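Local structure of L-talarate/Galactarate Dehydratase (Salmonella typhimurium, 2PP0) at residues B[160-165]-B[336-341]; B[357-362]-B[371-376]. The protein catalyses the magnesium-dependent dehydration of L-talarate and galactarate to 5-keto-4-deoxy-D-glucarate, and also epimerises L-talarate to galactarate. All coordinates share one frame; numbering follows the deposited sequence.

Contact 1 (B[160-165]-B[336-341]); sequences DSVQCY and HLSAAY
Val-162 and Ser-338 meet where helix 331-339, which follows strand 324-325 and precedes 346-349, packs against the first strand of the modified (β/α)-barrel of this enolase-superfamily enzyme. That strand, 161-166, lies between strands 346-349 and 367-369, and of residues 160-165 only Val-162 brings its side chain within contact of 336-341. Its CA lies 6.5 Å from the CA of Ala-339, and its side chain sets out toward the helix. The valine presents its two methyls unequally: CG2 of Val-162 stands 3.5 Å from OG of Ser-338, whereas CG1 of Val-162 is 3.9 Å from the same oxygen. With CG1 anti to the backbone N (chi1 -180°), CG2 falls beside that N and is carried toward the last turn of the helix. There CG2 of Val-162 also comes within 4.5 Å of CB of Ala-339, a loose apolar touch. Ser-338 OG, although it faces a methyl group, is not left without a polar partner: chi1 of 56° sets it between its own N and carbonyl carbon, and it bonds to His-334 O within the helix, with Leu-335 O also close enough to compete. Pro-345 packs on both Val-162 and Ser-338, and Leu-347 on the valine, so the pair is buried. The helix is approached at its backbone: Val-162 CG2 lies 4.1 Å from Ala-339 N.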
loop_
_atom_site.group_PDB
_atom_site.type_symbol
_atom_site.label_atom_id
_atom_site.label_comp_id
_atom_site.label_asym_id
_atom_site.label_seq_id
_atom_site.Cartn_x
_atom_site.Cartn_y
_atom_site.Cartn_z
ATOM N N ASP B 160 14.696 11.084 -5.206
ATOM C CA ASP B 160 14.970 12.051 -4.141
ATOM C C ASP B 160 14.468 13.456 -4.466
ATOM O O ASP B 160 14.531 14.352 -3.622
ATOM C CB ASP B 160 16.473 12.131 -3.858
ATOM C CG ASP B 160 17.076 10.784 -3.515
ATOM O OD1 ASP B 160 16.532 10.088 -2.629
ATOM O OD2 ASP B 160 18.103 10.431 -4.135
ATOM N N SER B 161 14.003 13.642 -5.698
ATOM C CA SER B 161 13.470 14.921 -6.148
ATOM C C SER B 161 12.460 14.636 -7.262
ATOM O O SER B 161 12.473 13.552 -7.849
ATOM C CB SER B 161 14.592 15.831 -6.667
ATOM O OG SER B 161 15.218 15.290 -7.815
ATOM N N VAL B 162 11.593 15.602 -7.551
ATOM C CA VAL B 162 10.575 15.415 -8.582
ATOM C C VAL B 162 10.522 16.566 -9.587
ATOM O O VAL B 162 10.592 17.735 -9.200
ATOM C CB VAL B 162 9.171 15.264 -7.934
ATOM C CG1 VAL B 162 8.108 15.059 -9.011
ATOM C CG2 VAL B 162 9.165 14.088 -6.967
ATOM N N GLN B 163 10.395 16.231 -10.872
ATOM C CA GLN B 163 10.293 17.240 -11.933
ATOM C C GLN B 163 9.153 18.160 -11.520
ATOM O O GLN B 163 8.101 17.686 -11.105
ATOM C CB GLN B 163 9.899 16.611 -13.271
ATOM C CG GLN B 163 10.832 15.585 -13.840
ATOM C CD GLN B 163 10.271 14.984 -15.114
ATOM O OE1 GLN B 163 9.192 14.387 -15.111
ATOM N NE2 GLN B 163 10.995 15.144 -16.209
ATOM N N CYS B 164 9.340 19.465 -11.671
ATOM C CA CYS B 164 8.316 20.419 -11.270
ATOM C C CYS B 164 8.001 21.449 -12.359
ATOM O O CYS B 164 8.906 21.956 -13.026
ATOM C CB CYS B 164 8.788 21.124 -9.990
ATOM S SG CYS B 164 7.569 22.150 -9.146
ATOM N N TYR B 165 6.712 21.742 -12.543
ATOM C CA TYR B 165 6.280 22.731 -13.522
ATOM C C TYR B 165 5.463 23.797 -12.786
ATOM O O TYR B 165 4.903 23.531 -11.721
ATOM C CB TYR B 165 5.445 22.066 -14.633
ATOM C CG TYR B 165 4.041 21.647 -14.233
ATOM C CD1 TYR B 165 2.974 22.547 -14.301
ATOM C CD2 TYR B 165 3.780 20.352 -13.788
ATOM C CE1 TYR B 165 1.678 22.168 -13.936
ATOM C CE2 TYR B 165 2.493 19.959 -13.419
ATOM C CZ TYR B 165 1.447 20.873 -13.497
ATOM O OH TYR B 165 0.175 20.486 -13.140
ATOM N N HIS B 336 5.928 14.121 -1.582
ATOM C CA HIS B 336 6.209 12.836 -0.949
ATOM C C HIS B 336 5.530 11.680 -1.666
ATOM O O HIS B 336 6.125 10.618 -1.845
ATOM C CB HIS B 336 5.745 12.862 0.509
ATOM C CG HIS B 336 6.445 13.887 1.345
ATOM N ND1 HIS B 336 7.715 13.700 1.843
ATOM C CD2 HIS B 336 6.067 15.130 1.731
ATOM C CE1 HIS B 336 8.093 14.784 2.498
ATOM N NE2 HIS B 336 7.110 15.666 2.445
ATOM N N LEU B 337 4.276 11.887 -2.063
ATOM C CA LEU B 337 3.512 10.854 -2.746
ATOM C C LEU B 337 4.060 10.574 -4.143
ATOM O O LEU B 337 4.163 9.420 -4.554
ATOM C CB LEU B 337 2.028 11.260 -2.824
ATOM C CG LEU B 337 1.360 11.503 -1.462
ATOM C CD1 LEU B 337 -0.089 11.963 -1.646
ATOM C CD2 LEU B 337 1.410 10.217 -0.648
ATOM N N SER B 338 4.411 11.626 -4.876
ATOM C CA SER B 338 4.942 11.435 -6.218
ATOM C C SER B 338 6.332 10.786 -6.159
ATOM O O SER B 338 6.699 10.016 -7.044
ATOM C CB SER B 338 4.999 12.774 -6.960
ATOM O OG SER B 338 5.747 13.721 -6.227
ATOM N N ALA B 339 7.099 11.097 -5.115
ATOM C CA ALA B 339 8.429 10.510 -4.951
ATOM C C ALA B 339 8.314 8.990 -4.847
ATOM O O ALA B 339 9.201 8.249 -5.290
ATOM C CB ALA B 339 9.098 11.065 -3.687
ATOM N N ALA B 340 7.212 8.532 -4.261
ATOM C CA ALA B 340 6.974 7.107 -4.076
ATOM C C ALA B 340 6.358 6.415 -5.292
ATOM O O ALA B 340 6.191 5.203 -5.287
ATOM C CB ALA B 340 6.085 6.892 -2.858
ATOM N N TYR B 341 6.028 7.171 -6.332
ATOM C CA TYR B 341 5.421 6.573 -7.526
ATOM C C TYR B 341 6.494 5.880 -8.377
ATOM O O TYR B 341 7.565 6.436 -8.616
ATOM C CB TYR B 341 4.703 7.650 -8.348
ATOM C CG TYR B 341 3.711 7.093 -9.351
ATOM C CD1 TYR B 341 2.570 6.415 -8.927
ATOM C CD2 TYR B 341 3.936 7.206 -10.721
ATOM C CE1 TYR B 341 1.676 5.860 -9.844
ATOM C CE2 TYR B 341 3.048 6.651 -11.646
ATOM C CZ TYR B 341 1.927 5.980 -11.200
ATOM O OH TYR B 341 1.073 5.402 -12.110
#

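Contact 2 (B[357-362]-B[371-376])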
loop_
_atom_site.group_PDB
_atom_site.type_symbol
_atom_site.label_atom_id
_atom_site.label_comp_id
_atom_site.label_asym_id
_atom_site.label_seq_id
_atom_site.Cartn_x
_atom_site.Cartn_y
_atom_site.Cartn_z
ATOM N N PHE B 357 3.558 27.875 6.013
ATOM C CA PHE B 357 4.601 27.104 6.675
ATOM C C PHE B 357 5.900 27.865 6.915
ATOM O O PHE B 357 6.237 28.797 6.189
ATOM C CB PHE B 357 4.886 25.852 5.848
ATOM C CG PHE B 357 3.649 25.085 5.473
ATOM C CD1 PHE B 357 2.911 24.414 6.442
ATOM C CD2 PHE B 357 3.209 25.055 4.154
ATOM C CE1 PHE B 357 1.749 23.721 6.104
ATOM C CE2 PHE B 357 2.048 24.366 3.804
ATOM C CZ PHE B 357 1.318 23.698 4.781
ATOM N N ASN B 358 6.630 27.444 7.938
ATOM C CA ASN B 358 7.898 28.068 8.281
ATOM C C ASN B 358 8.995 27.655 7.309
ATOM O O ASN B 358 9.934 28.415 7.064
ATOM C CB ASN B 358 8.294 27.675 9.705
ATOM C CG ASN B 358 7.409 28.316 10.748
ATOM O OD1 ASN B 358 7.080 27.707 11.763
ATOM N ND2 ASN B 358 7.026 29.562 10.506
ATOM N N GLU B 359 8.863 26.455 6.746
ATOM C CA GLU B 359 9.854 25.920 5.818
ATOM C C GLU B 359 9.426 26.019 4.353
ATOM O O GLU B 359 8.237 25.987 4.039
ATOM C CB GLU B 359 10.141 24.455 6.164
ATOM C CG GLU B 359 10.427 24.201 7.647
ATOM C CD GLU B 359 9.167 24.021 8.484
ATOM O OE1 GLU B 359 8.055 24.282 7.977
ATOM O OE2 GLU B 359 9.289 23.618 9.660
ATOM N N GLN B 360 10.404 26.137 3.462
ATOM C CA GLN B 360 10.143 26.230 2.030
ATOM C C GLN B 360 10.891 25.106 1.315
ATOM O O GLN B 360 11.960 24.690 1.761
ATOM C CB GLN B 360 10.613 27.584 1.487
ATOM C CG GLN B 360 9.976 28.808 2.153
ATOM C CD GLN B 360 8.455 28.795 2.092
ATOM O OE1 GLN B 360 7.864 28.524 1.043
ATOM N NE2 GLN B 360 7.813 29.103 3.217
ATOM N N LEU B 361 10.332 24.618 0.211
ATOM C CA LEU B 361 10.959 23.545 -0.558
ATOM C C LEU B 361 12.040 24.063 -1.502
ATOM O O LEU B 361 11.961 25.181 -2.012
ATOM C CB LEU B 361 9.908 22.780 -1.368
ATOM C CG LEU B 361 8.941 21.899 -0.577
ATOM C CD1 LEU B 361 7.857 21.369 -1.507
ATOM C CD2 LEU B 361 9.702 20.757 0.076
ATOM N N GLU B 362 13.045 23.230 -1.740
ATOM C CA GLU B 362 14.155 23.593 -2.607
ATOM C C GLU B 362 13.888 23.251 -4.069
ATOM O O GLU B 362 13.693 22.087 -4.415
ATOM C CB GLU B 362 15.424 22.871 -2.140
ATOM C CG GLU B 362 16.694 23.253 -2.893
ATOM C CD GLU B 362 17.865 22.330 -2.569
ATOM O OE1 GLU B 362 18.104 22.068 -1.372
ATOM O OE2 GLU B 362 18.548 21.868 -3.510
ATOM N N SER B 371 13.472 17.361 1.409
ATOM C CA SER B 371 14.419 17.717 2.458
ATOM C C SER B 371 14.536 16.580 3.464
ATOM O O SER B 371 13.808 15.586 3.390
ATOM C CB SER B 371 13.980 18.998 3.173
ATOM O OG SER B 371 12.903 18.754 4.058
ATOM N N ASP B 372 15.459 16.730 4.404
ATOM C CA ASP B 372 15.673 15.718 5.427
ATOM C C ASP B 372 14.667 15.850 6.566
ATOM O O ASP B 372 14.660 15.036 7.485
ATOM C CB ASP B 372 17.092 15.837 5.983
ATOM C CG ASP B 372 17.312 17.137 6.731
ATOM O OD1 ASP B 372 17.042 18.215 6.159
ATOM O OD2 ASP B 372 17.753 17.082 7.892
ATOM N N ARG B 373 13.820 16.873 6.514
ATOM C CA ARG B 373 12.821 17.062 7.565
ATOM C C ARG B 373 11.874 15.860 7.621
ATOM O O ARG B 373 11.560 15.266 6.593
ATOM C CB ARG B 373 12.050 18.368 7.328
ATOM C CG ARG B 373 12.931 19.620 7.465
ATOM C CD ARG B 373 12.119 20.917 7.480
ATOM N NE ARG B 373 11.489 21.202 6.192
ATOM C CZ ARG B 373 12.141 21.619 5.112
ATOM N NH1 ARG B 373 13.453 21.814 5.156
ATOM N NH2 ARG B 373 11.485 21.828 3.980
ATOM N N HIS B 374 11.428 15.498 8.821
ATOM C CA HIS B 374 10.549 14.342 8.999
ATOM C C HIS B 374 9.079 14.612 8.656
ATOM O O HIS B 374 8.638 15.764 8.622
ATOM C CB HIS B 374 10.661 13.826 10.437
ATOM C CG HIS B 374 12.056 13.455 10.836
ATOM N ND1 HIS B 374 12.376 13.007 12.100
ATOM C CD2 HIS B 374 13.217 13.470 10.137
ATOM C CE1 HIS B 374 13.674 12.762 12.163
ATOM N NE2 HIS B 374 14.207 13.035 10.986
ATOM N N GLY B 375 8.328 13.539 8.406
ATOM C CA GLY B 375 6.921 13.682 8.060
ATOM C C GLY B 375 6.777 14.530 6.812
ATOM O O GLY B 375 7.576 14.408 5.887
ATOM N N LEU B 376 5.758 15.386 6.771
ATOM C CA LEU B 376 5.569 16.250 5.613
ATOM C C LEU B 376 6.737 17.225 5.516
ATOM O O LEU B 376 7.051 17.726 4.440
ATOM C CB LEU B 376 4.249 17.026 5.733
ATOM C CG LEU B 376 2.991 16.156 5.743
ATOM C CD1 LEU B 376 1.750 17.009 6.026
ATOM C CD2 LEU B 376 2.874 15.453 4.396
#
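An arginine and a glutamate meet here without a salt bridge: Arg-373 lays a face of its guanidinium against the aliphatic part of Glu-359. The contact joins two loops that flank the hairpin of strands 362-364 and 367-369 in the barrel domain. CB of Glu-359 sits 3.3 Å above the guanidinium plane, displaced toward its rim, and CG of Glu-359 is 3.5 Å from NE of Arg-373. The carboxylate and guanidinium planes are only 14° apart, yet OE2 of Glu-359 stays 4.8 Å from NE of Arg-373. A bend at chi2 (84°) turns the carboxylate aside, and its OE1 accepts from the backbone N of Thr-379. Arg-373 is likewise engaged beyond the pair: NE bonds to the carbonyl of Gly-377, and NH1 to Asn-17 OD1 of the second subunit, which joins this surface patch to that subunit. Any attraction between the two charges is therefore probably long-range and weak, with no direct ion pair. On the guanidinium's opposite face Ser-371 OG lies over the centre, 3.1 Å above the plane. That same oxygen closes an ST turn, with Arg-373 N donating to Ser-371 OG over 3.2 Å.

Overall arrangement
Contact 1 is buried and joins a strand to a helix through a valine methyl, a serine hydroxyl and an alanine; contact 2 lies at the surface, between two irregular loops, and rests on the flat end and aliphatic parts of charged side chains. Neither has a hydrogen bond between its own segments; Ser-338 OG, Glu-359 OE1 and Arg-373 NE bond to residues outside them. The two share the mixed sheet: segment 160-165 forms one of its inner strands, while 357-362 and 371-376 enter and leave its hairpin. Their centres are 14 Å apart, and a direct link exists, probably a hydrogen bond, from His-336 NE2 in the helix to Leu-376 O in the loop, at 2.9 Å.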